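Long-range contacts in putative citrate lyase, alfa subunit (Streptococcus mutans, PDB 2HJ0), which is a putative citrate lyase alpha subunit, an alpha/beta protein of the CitF family: residues D159-V164 against Y199-V204; K252-A257 against S284-R289; L411-L416 against V440-V445. One frame throughout, in Å; residues are numbered along the deposited sequence.

Contact 1: D159-V164 against Y199-V204; sequences DIHIDV and YADQVV
Asp201 reaches across to residues 159-164 with both its backbone and its carboxylate. Its N donates to Ile162 O at 3.0 Å, a nearly straight bond (170° at the hydrogen), and Gln202 N repeats the pattern with Asp163 O at the same length. From these two bonds the Asp201 side chain can be followed outward. CB lies against the carbonyl of Asp163, 3.5 Å from its O. CG sits beside its own backbone N, anti to the carbonyl carbon (chi1 -81°), which puts Asp201 CG at the edge of the His161 ring, in its plane, 3.3 Å from His161 CE1; ring and carboxylate planes are 56° apart. Asp201 OD1 comes within 3.0 Å of His161 CE1, a close approach and not a hydrogen bond, and accepts from Gln37 N; OD2 is the nearer to His161 ND1, at 3.7 Å. His161 NE2 is bonded to Ser35 O, so the chain from Ser35 to Gln37 fastens ring and carboxylate alike. Asp163, whose OD2 accepts from Thr66 N, puts a second carboxylate close by; the like charges may repel somewhat. Over the centre of one His161 face lies a water that accepts from Ile162 N and gives a weak bond to Tyr199 O. On the apolar side, Ile162 CB packs on Ala200 CB at 3.8 Å, and Val164 CG1 meets Val204 CG2 at 4.2 Å. Val164 and Gln202 form a parallel bridge between strands 164-169 and 202-207; with helix 191-199 between them in sequence, they make a beta-alpha-beta crossover, consistent with the family's Rossmann-type clan.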
loop_
_atom_site.group_PDB
_atom_site.type_symbol
_atom_site.label_atom_id
_atom_site.label_comp_id
_atom_site.label_asym_id
_atom_site.label_seq_id
_atom_site.Cartn_x
_atom_site.Cartn_y
_atom_site.Cartn_z
ATOM N N ASP A 159 1.460 19.927 3.483
ATOM C CA ASP A 159 1.923 21.290 3.396
ATOM C C ASP A 159 2.566 21.449 2.031
ATOM O O ASP A 159 3.269 22.413 1.764
ATOM C CB ASP A 159 2.871 21.640 4.547
ATOM C CG ASP A 159 3.997 20.685 4.668
ATOM O OD1 ASP A 159 4.631 20.640 5.751
ATOM O OD2 ASP A 159 4.247 19.978 3.667
ATOM N N ILE A 160 2.267 20.484 1.167
ATOM C CA ILE A 160 2.725 20.441 -0.217
ATOM C C ILE A 160 1.758 19.451 -0.877
ATOM O O ILE A 160 1.375 18.463 -0.255
ATOM C CB ILE A 160 4.156 19.914 -0.308
ATOM C CG1 ILE A 160 4.570 19.735 -1.767
ATOM C CG2 ILE A 160 4.246 18.596 0.402
ATOM C CD1 ILE A 160 5.874 19.002 -1.933
ATOM N N HIS A 161 1.355 19.701 -2.123
ATOM C CA HIS A 161 0.399 18.805 -2.778
ATOM C C HIS A 161 0.685 18.620 -4.265
ATOM O O HIS A 161 0.709 19.586 -5.034
ATOM C CB HIS A 161 -1.010 19.355 -2.569
ATOM C CG HIS A 161 -2.084 18.320 -2.627
ATOM N ND1 HIS A 161 -2.677 17.923 -3.804
ATOM C CD2 HIS A 161 -2.671 17.591 -1.645
ATOM C CE1 HIS A 161 -3.582 16.994 -3.548
ATOM N NE2 HIS A 161 -3.598 16.775 -2.245
ATOM N N ILE A 162 0.875 17.372 -4.673
ATOM C CA ILE A 162 1.188 17.084 -6.060
ATOM C C ILE A 162 -0.033 17.007 -6.954
ATOM O O ILE A 162 -0.948 16.228 -6.705
ATOM C CB ILE A 162 1.971 15.768 -6.175
ATOM C CG1 ILE A 162 3.178 15.806 -5.239
ATOM C CG2 ILE A 162 2.447 15.562 -7.607
ATOM C CD1 ILE A 162 3.916 14.474 -5.139
ATOM N N ASP A 163 -0.047 17.822 -8.001
ATOM C CA ASP A 163 -1.171 17.816 -8.930
ATOM C C ASP A 163 -1.056 16.627 -9.864
ATOM O O ASP A 163 -2.000 15.860 -10.041
ATOM C CB ASP A 163 -1.205 19.100 -9.753
ATOM C CG ASP A 163 -1.666 20.286 -8.949
ATOM O OD1 ASP A 163 -2.836 20.268 -8.491
ATOM O OD2 ASP A 163 -0.861 21.232 -8.769
ATOM N N VAL A 164 0.110 16.478 -10.471
ATOM C CA VAL A 164 0.323 15.377 -11.384
ATOM C C VAL A 164 1.696 14.791 -11.157
ATOM O O VAL A 164 2.697 15.509 -11.127
ATOM C CB VAL A 164 0.244 15.828 -12.850
ATOM C CG1 VAL A 164 0.428 14.631 -13.773
ATOM C CG2 VAL A 164 -1.075 16.497 -13.113
ATOM N N TYR A 199 -0.094 9.826 -2.802
ATOM C CA TYR A 199 -0.667 11.096 -2.395
ATOM C C TYR A 199 -0.999 12.089 -3.506
ATOM O O TYR A 199 -1.721 13.051 -3.280
ATOM C CB TYR A 199 0.266 11.757 -1.395
ATOM C CG TYR A 199 0.334 11.019 -0.099
ATOM C CD1 TYR A 199 -0.697 11.120 0.841
ATOM C CD2 TYR A 199 1.420 10.200 0.190
ATOM C CE1 TYR A 199 -0.641 10.412 2.051
ATOM C CE2 TYR A 199 1.493 9.489 1.382
ATOM C CZ TYR A 199 0.464 9.596 2.311
ATOM O OH TYR A 199 0.536 8.892 3.491
ATOM N N ALA A 200 -0.464 11.863 -4.697
ATOM C CA ALA A 200 -0.708 12.760 -5.819
ATOM C C ALA A 200 -2.156 12.660 -6.292
ATOM O O ALA A 200 -2.797 11.611 -6.155
ATOM C CB ALA A 200 0.247 12.426 -6.975
ATOM N N ASP A 201 -2.674 13.757 -6.840
ATOM C CA ASP A 201 -4.042 13.754 -7.339
ATOM C C ASP A 201 -4.153 12.895 -8.592
ATOM O O ASP A 201 -4.999 12.009 -8.680
ATOM C CB ASP A 201 -4.511 15.175 -7.634
ATOM C CG ASP A 201 -4.967 15.894 -6.389
ATOM O OD1 ASP A 201 -5.204 15.218 -5.360
ATOM O OD2 ASP A 201 -5.102 17.137 -6.433
ATOM N N GLN A 202 -3.293 13.178 -9.558
ATOM C CA GLN A 202 -3.264 12.417 -10.780
ATOM C C GLN A 202 -1.869 11.827 -10.974
ATOM O O GLN A 202 -0.849 12.507 -10.778
ATOM C CB GLN A 202 -3.655 13.297 -11.961
ATOM C CG GLN A 202 -5.132 13.296 -12.200
ATOM C CD GLN A 202 -5.483 13.888 -13.514
ATOM O OE1 GLN A 202 -5.269 15.070 -13.748
ATOM N NE2 GLN A 202 -6.029 13.071 -14.400
ATOM N N VAL A 203 -1.841 10.549 -11.343
ATOM C CA VAL A 203 -0.598 9.825 -11.564
ATOM C C VAL A 203 -0.505 9.314 -12.995
ATOM O O VAL A 203 -1.418 8.656 -13.493
ATOM C CB VAL A 203 -0.480 8.618 -10.575
ATOM C CG1 VAL A 203 0.664 7.693 -10.977
ATOM C CG2 VAL A 203 -0.266 9.134 -9.149
ATOM N N VAL A 204 0.603 9.635 -13.651
ATOM C CA VAL A 204 0.861 9.200 -15.021
ATOM C C VAL A 204 2.130 8.356 -14.993
ATOM O O VAL A 204 3.207 8.898 -14.758
ATOM C CB VAL A 204 1.121 10.405 -15.952
ATOM C CG1 VAL A 204 1.631 9.922 -17.300
ATOM C CG2 VAL A 204 -0.137 11.194 -16.141
HETATM O O HOH W 1 0.141 15.087 -3.395
#

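Contact 2: K252-A257 against S284-R289; sequences KELLIA and SLAVTR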
loop_
_atom_site.group_PDB
_atom_site.type_symbol
_atom_site.label_atom_id
_atom_site.label_comp_id
_atom_site.label_asym_id
_atom_site.label_seq_id
_atom_site.Cartn_x
_atom_site.Cartn_y
_atom_site.Cartn_z
ATOM N N LYS A 252 44.137 4.812 2.445
ATOM C CA LYS A 252 43.649 5.763 3.428
ATOM C C LYS A 252 42.178 5.468 3.719
ATOM O O LYS A 252 41.763 5.386 4.877
ATOM C CB LYS A 252 43.840 7.194 2.922
ATOM C CG LYS A 252 43.300 8.284 3.835
ATOM C CD LYS A 252 43.616 9.669 3.287
ATOM C CE LYS A 252 44.880 10.243 3.909
ATOM N NZ LYS A 252 46.082 9.358 3.799
ATOM N N GLU A 253 41.386 5.286 2.670
ATOM C CA GLU A 253 39.977 4.994 2.864
ATOM C C GLU A 253 39.781 3.675 3.608
ATOM O O GLU A 253 38.981 3.602 4.545
ATOM C CB GLU A 253 39.252 4.976 1.517
ATOM C CG GLU A 253 38.955 6.375 0.989
ATOM C CD GLU A 253 38.413 6.376 -0.431
ATOM O OE1 GLU A 253 37.979 7.453 -0.908
ATOM O OE2 GLU A 253 38.431 5.299 -1.070
ATOM N N LEU A 254 40.521 2.642 3.208
ATOM C CA LEU A 254 40.419 1.333 3.860
ATOM C C LEU A 254 40.726 1.398 5.360
ATOM O O LEU A 254 40.161 0.643 6.157
ATOM C CB LEU A 254 41.353 0.315 3.194
ATOM C CG LEU A 254 40.866 -0.311 1.897
ATOM C CD1 LEU A 254 41.936 -1.204 1.328
ATOM C CD2 LEU A 254 39.598 -1.089 2.175
ATOM N N LEU A 255 41.625 2.292 5.742
ATOM C CA LEU A 255 41.969 2.445 7.142
ATOM C C LEU A 255 40.775 3.069 7.844
ATOM O O LEU A 255 40.390 2.652 8.935
ATOM C CB LEU A 255 43.177 3.362 7.293
ATOM C CG LEU A 255 43.771 3.519 8.693
ATOM C CD1 LEU A 255 44.651 2.333 8.986
ATOM C CD2 LEU A 255 44.590 4.793 8.762
ATOM N N ILE A 256 40.192 4.076 7.206
ATOM C CA ILE A 256 39.041 4.754 7.776
ATOM C C ILE A 256 37.918 3.739 7.923
ATOM O O ILE A 256 37.270 3.669 8.968
ATOM C CB ILE A 256 38.588 5.955 6.890
ATOM C CG1 ILE A 256 39.702 7.009 6.852
ATOM C CG2 ILE A 256 37.320 6.582 7.456
ATOM C CD1 ILE A 256 39.432 8.179 5.964
ATOM N N ALA A 257 37.699 2.940 6.887
ATOM C CA ALA A 257 36.662 1.919 6.936
ATOM C C ALA A 257 36.915 0.986 8.103
ATOM O O ALA A 257 36.011 0.720 8.890
ATOM C CB ALA A 257 36.644 1.124 5.641
ATOM N N SER A 284 32.738 4.512 3.534
ATOM C CA SER A 284 31.452 4.206 4.151
ATOM C C SER A 284 30.916 2.860 3.664
ATOM O O SER A 284 30.189 2.174 4.389
ATOM C CB SER A 284 30.430 5.294 3.835
ATOM O OG SER A 284 30.109 5.268 2.460
ATOM N N LEU A 285 31.259 2.482 2.439
ATOM C CA LEU A 285 30.810 1.203 1.906
ATOM C C LEU A 285 31.748 0.090 2.335
ATOM O O LEU A 285 31.308 -0.942 2.807
ATOM C CB LEU A 285 30.743 1.253 0.378
ATOM C CG LEU A 285 30.619 -0.060 -0.409
ATOM C CD1 LEU A 285 29.405 -0.868 0.005
ATOM C CD2 LEU A 285 30.536 0.295 -1.869
ATOM N N ALA A 286 33.045 0.324 2.175
ATOM C CA ALA A 286 34.056 -0.662 2.517
ATOM C C ALA A 286 33.943 -1.176 3.943
ATOM O O ALA A 286 34.309 -2.312 4.232
ATOM C CB ALA A 286 35.436 -0.078 2.292
ATOM N N VAL A 287 33.447 -0.338 4.838
ATOM C CA VAL A 287 33.313 -0.735 6.224
ATOM C C VAL A 287 32.653 -2.109 6.345
ATOM O O VAL A 287 32.953 -2.853 7.273
ATOM C CB VAL A 287 32.504 0.323 7.017
ATOM C CG1 VAL A 287 31.069 0.348 6.526
ATOM C CG2 VAL A 287 32.560 0.031 8.496
ATOM N N THR A 288 31.774 -2.458 5.405
ATOM C CA THR A 288 31.095 -3.754 5.467
ATOM C C THR A 288 32.056 -4.944 5.340
ATOM O O THR A 288 31.793 -6.017 5.881
ATOM C CB THR A 288 29.996 -3.908 4.378
ATOM O OG1 THR A 288 30.605 -4.010 3.091
ATOM C CG2 THR A 288 29.064 -2.744 4.386
ATOM N N ARG A 289 33.160 -4.762 4.624
ATOM C CA ARG A 289 34.137 -5.835 4.460
ATOM C C ARG A 289 34.707 -6.241 5.806
ATOM O O ARG A 289 34.668 -7.417 6.177
ATOM C CB ARG A 289 35.290 -5.399 3.546
ATOM C CG ARG A 289 36.486 -6.335 3.586
ATOM C CD ARG A 289 37.728 -5.722 2.960
ATOM N NE ARG A 289 37.652 -5.639 1.505
ATOM C CZ ARG A 289 38.532 -4.979 0.759
ATOM N NH1 ARG A 289 39.542 -4.348 1.343
ATOM N NH2 ARG A 289 38.406 -4.950 -0.565
#
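Arg289 N donates to Ala286 O at 2.7 Å, three residues back instead of four, where helix 282-297 is kinked, and both residues turn their side chains toward helix 252-257. Thr288 N makes the same short step to Leu285 O. No hydrogen bond joins the two segments, and the contact rests on small side chains with an arginine at its margin. Ala257 and Ala286 point at one another, their CB atoms 3.8 Å apart, and Ala257 CB also lies 3.6 Å from Val287 N, so the methyl rests against backbone as well as side chain. Val287 has CG2 anti to its backbone N, and this branch touches the Ala257 carbonyl, with Val287 CG2 3.5 Å from Ala257 O. On the other flank the Arg289 chain bends at chi3 (-73°), where NE turns aside, and its guanidinium ends beside Leu254. There Arg289 NH1 is 3.4 Å from Leu254 CD2, a van der Waals contact between the guanidinium nitrogen and the leucine methyl, approached obliquely. The helix axes approach to 8.1 Å and cross at -64°, a steep angle that confines the close packing to a small patch. Phe290 of helix 282-297 backs both Leu254 and Ala257, while Val287 also rests on Ala260 and Ala261 and on Val371 of strand 369-372, so Val287 touches both helix 251-265 and a strand of the neighbouring sheet.

Contact 3: L411-L416 against V440-V445; sequences LVISPL and VVVTEV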
loop_
_atom_site.group_PDB
_atom_site.type_symbol
_atom_site.label_atom_id
_atom_site.label_comp_id
_atom_site.label_asym_id
_atom_site.label_seq_id
_atom_site.Cartn_x
_atom_site.Cartn_y
_atom_site.Cartn_z
ATOM N N LEU A 411 27.637 7.223 12.808
ATOM C CA LEU A 411 29.051 7.355 12.489
ATOM C C LEU A 411 29.210 8.200 11.245
ATOM O O LEU A 411 28.549 7.964 10.238
ATOM C CB LEU A 411 29.694 5.996 12.236
ATOM C CG LEU A 411 30.511 5.428 13.387
ATOM C CD1 LEU A 411 29.571 5.159 14.558
ATOM C CD2 LEU A 411 31.211 4.151 12.948
ATOM N N VAL A 412 30.071 9.203 11.322
ATOM C CA VAL A 412 30.343 10.047 10.168
ATOM C C VAL A 412 31.836 9.876 9.879
ATOM O O VAL A 412 32.697 10.425 10.580
ATOM C CB VAL A 412 30.015 11.551 10.446
ATOM C CG1 VAL A 412 30.489 12.415 9.293
ATOM C CG2 VAL A 412 28.513 11.731 10.638
ATOM N N ILE A 413 32.143 9.078 8.865
ATOM C CA ILE A 413 33.531 8.848 8.512
ATOM C C ILE A 413 33.907 9.626 7.268
ATOM O O ILE A 413 33.098 9.789 6.359
ATOM C CB ILE A 413 33.816 7.344 8.281
ATOM C CG1 ILE A 413 33.173 6.870 6.979
ATOM C CG2 ILE A 413 33.272 6.528 9.439
ATOM C CD1 ILE A 413 33.529 5.449 6.636
ATOM N N SER A 414 35.141 10.117 7.245
ATOM C CA SER A 414 35.652 10.891 6.116
ATOM C C SER A 414 37.119 11.306 6.277
ATOM O O SER A 414 37.548 11.717 7.361
ATOM C CB SER A 414 34.823 12.149 5.897
ATOM O OG SER A 414 35.492 12.973 4.962
ATOM N N PRO A 415 37.899 11.232 5.184
ATOM C CA PRO A 415 39.311 11.609 5.266
ATOM C C PRO A 415 39.481 12.972 5.908
ATOM O O PRO A 415 38.597 13.823 5.843
ATOM C CB PRO A 415 39.770 11.574 3.814
ATOM C CG PRO A 415 38.525 11.880 3.065
ATOM C CD PRO A 415 37.490 11.066 3.782
ATOM N N LEU A 416 40.621 13.155 6.556
ATOM C CA LEU A 416 40.939 14.390 7.233
ATOM C C LEU A 416 40.936 15.549 6.246
ATOM O O LEU A 416 40.470 16.643 6.556
ATOM C CB LEU A 416 42.306 14.255 7.887
ATOM C CG LEU A 416 42.601 15.179 9.061
ATOM C CD1 LEU A 416 41.561 14.972 10.154
ATOM C CD2 LEU A 416 44.001 14.882 9.591
ATOM N N VAL A 440 29.718 9.601 16.543
ATOM C CA VAL A 440 31.136 9.325 16.407
ATOM C C VAL A 440 31.638 9.678 15.031
ATOM O O VAL A 440 31.014 9.352 14.023
ATOM C CB VAL A 440 31.442 7.831 16.640
ATOM C CG1 VAL A 440 32.954 7.610 16.595
ATOM C CG2 VAL A 440 30.847 7.370 17.962
ATOM N N VAL A 441 32.781 10.340 15.001
ATOM C CA VAL A 441 33.405 10.740 13.755
ATOM C C VAL A 441 34.667 9.888 13.577
ATOM O O VAL A 441 35.437 9.706 14.519
ATOM C CB VAL A 441 33.764 12.248 13.790
ATOM C CG1 VAL A 441 34.660 12.612 12.621
ATOM C CG2 VAL A 441 32.503 13.077 13.748
ATOM N N VAL A 442 34.865 9.350 12.376
ATOM C CA VAL A 442 36.028 8.514 12.098
ATOM C C VAL A 442 36.869 9.081 10.948
ATOM O O VAL A 442 36.338 9.406 9.887
ATOM C CB VAL A 442 35.590 7.074 11.737
ATOM C CG1 VAL A 442 36.805 6.185 11.524
ATOM C CG2 VAL A 442 34.705 6.512 12.835
ATOM N N THR A 443 38.177 9.197 11.176
ATOM C CA THR A 443 39.119 9.708 10.180
ATOM C C THR A 443 40.312 8.761 10.089
ATOM O O THR A 443 40.317 7.712 10.731
ATOM C CB THR A 443 39.645 11.091 10.570
ATOM O OG1 THR A 443 40.493 10.975 11.722
ATOM C CG2 THR A 443 38.495 12.019 10.892
ATOM N N GLU A 444 41.332 9.116 9.311
ATOM C CA GLU A 444 42.486 8.223 9.208
ATOM C C GLU A 444 43.452 8.456 10.365
ATOM O O GLU A 444 44.420 7.721 10.555
ATOM C CB GLU A 444 43.196 8.392 7.859
ATOM C CG GLU A 444 44.020 9.655 7.674
ATOM C CD GLU A 444 43.191 10.899 7.354
ATOM O OE1 GLU A 444 43.768 11.860 6.807
ATOM O OE2 GLU A 444 41.983 10.928 7.647
ATOM N N VAL A 445 43.146 9.472 11.161
ATOM C CA VAL A 445 43.968 9.834 12.296
ATOM C C VAL A 445 43.357 9.322 13.592
ATOM O O VAL A 445 44.006 9.310 14.639
ATOM C CB VAL A 445 44.124 11.348 12.353
ATOM C CG1 VAL A 445 45.023 11.747 13.501
ATOM C CG2 VAL A 445 44.706 11.829 11.038
#
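Ile413 and Val442 lie side by side and point the same way, on neighbouring parallel strands of a mostly parallel mixed sheet, consistent with the Rossmann-type clan of the family. Ile413 has CG1 between its backbone N and carbonyl carbon (chi1 72°), the crowded position, leaving CG2 beside the N to rest against Val442 CB and CG2. Leu411 and Val440 are paired likewise on the same face, with Leu411 CD1 3.9 Å from Val440 CB. Val412 and Val441 occupy the other face. The backbones are joined by Val412 N to Val440 O at 2.9 Å, Val442 N to Val412 O and Ser414 N to Val442 O.

Beyond the strands the Glu444 carboxylate continues the cross-chain bonding. Glu444 is bent at chi2 (-79°), which turns CD back, and the side chain crosses that of Leu416 at about a right angle. Nearby, Thr443 OG1 accepts from Val445 N in an ST turn and is also bonded to Gly446 O. Leu416 CD2 packs on Val445 CG2 at 3.5 Å. Leu416 N donates to the syn lone pair of Glu444 OE2 at 2.8 Å, with a weak second bond to Glu444 OE1 at 3.4 Å.

In the fold
The contacts follow one another along the chain without overlap. Contact 1 belongs to the first large sheet, whereas contact 3 lies in the second and contact 2 is formed by helices beside it; both are on the opposite side of the chain's centre, each about 41 Å from contact 1 between centres. Contacts 2 and 3 are neighbours, their centres about 10 Å apart: helix 251-265 lies against the strands of contact 3, where Ile256 CD1 comes within 3.5 Å of Pro415 CA and Lys252 packs beside Glu444. Ile413 also touches Ser284 of the other helix. The chain thus has two separate large sheets, contact 1 in one, and contact 3 in the other with the helices of contact 2 packed against it.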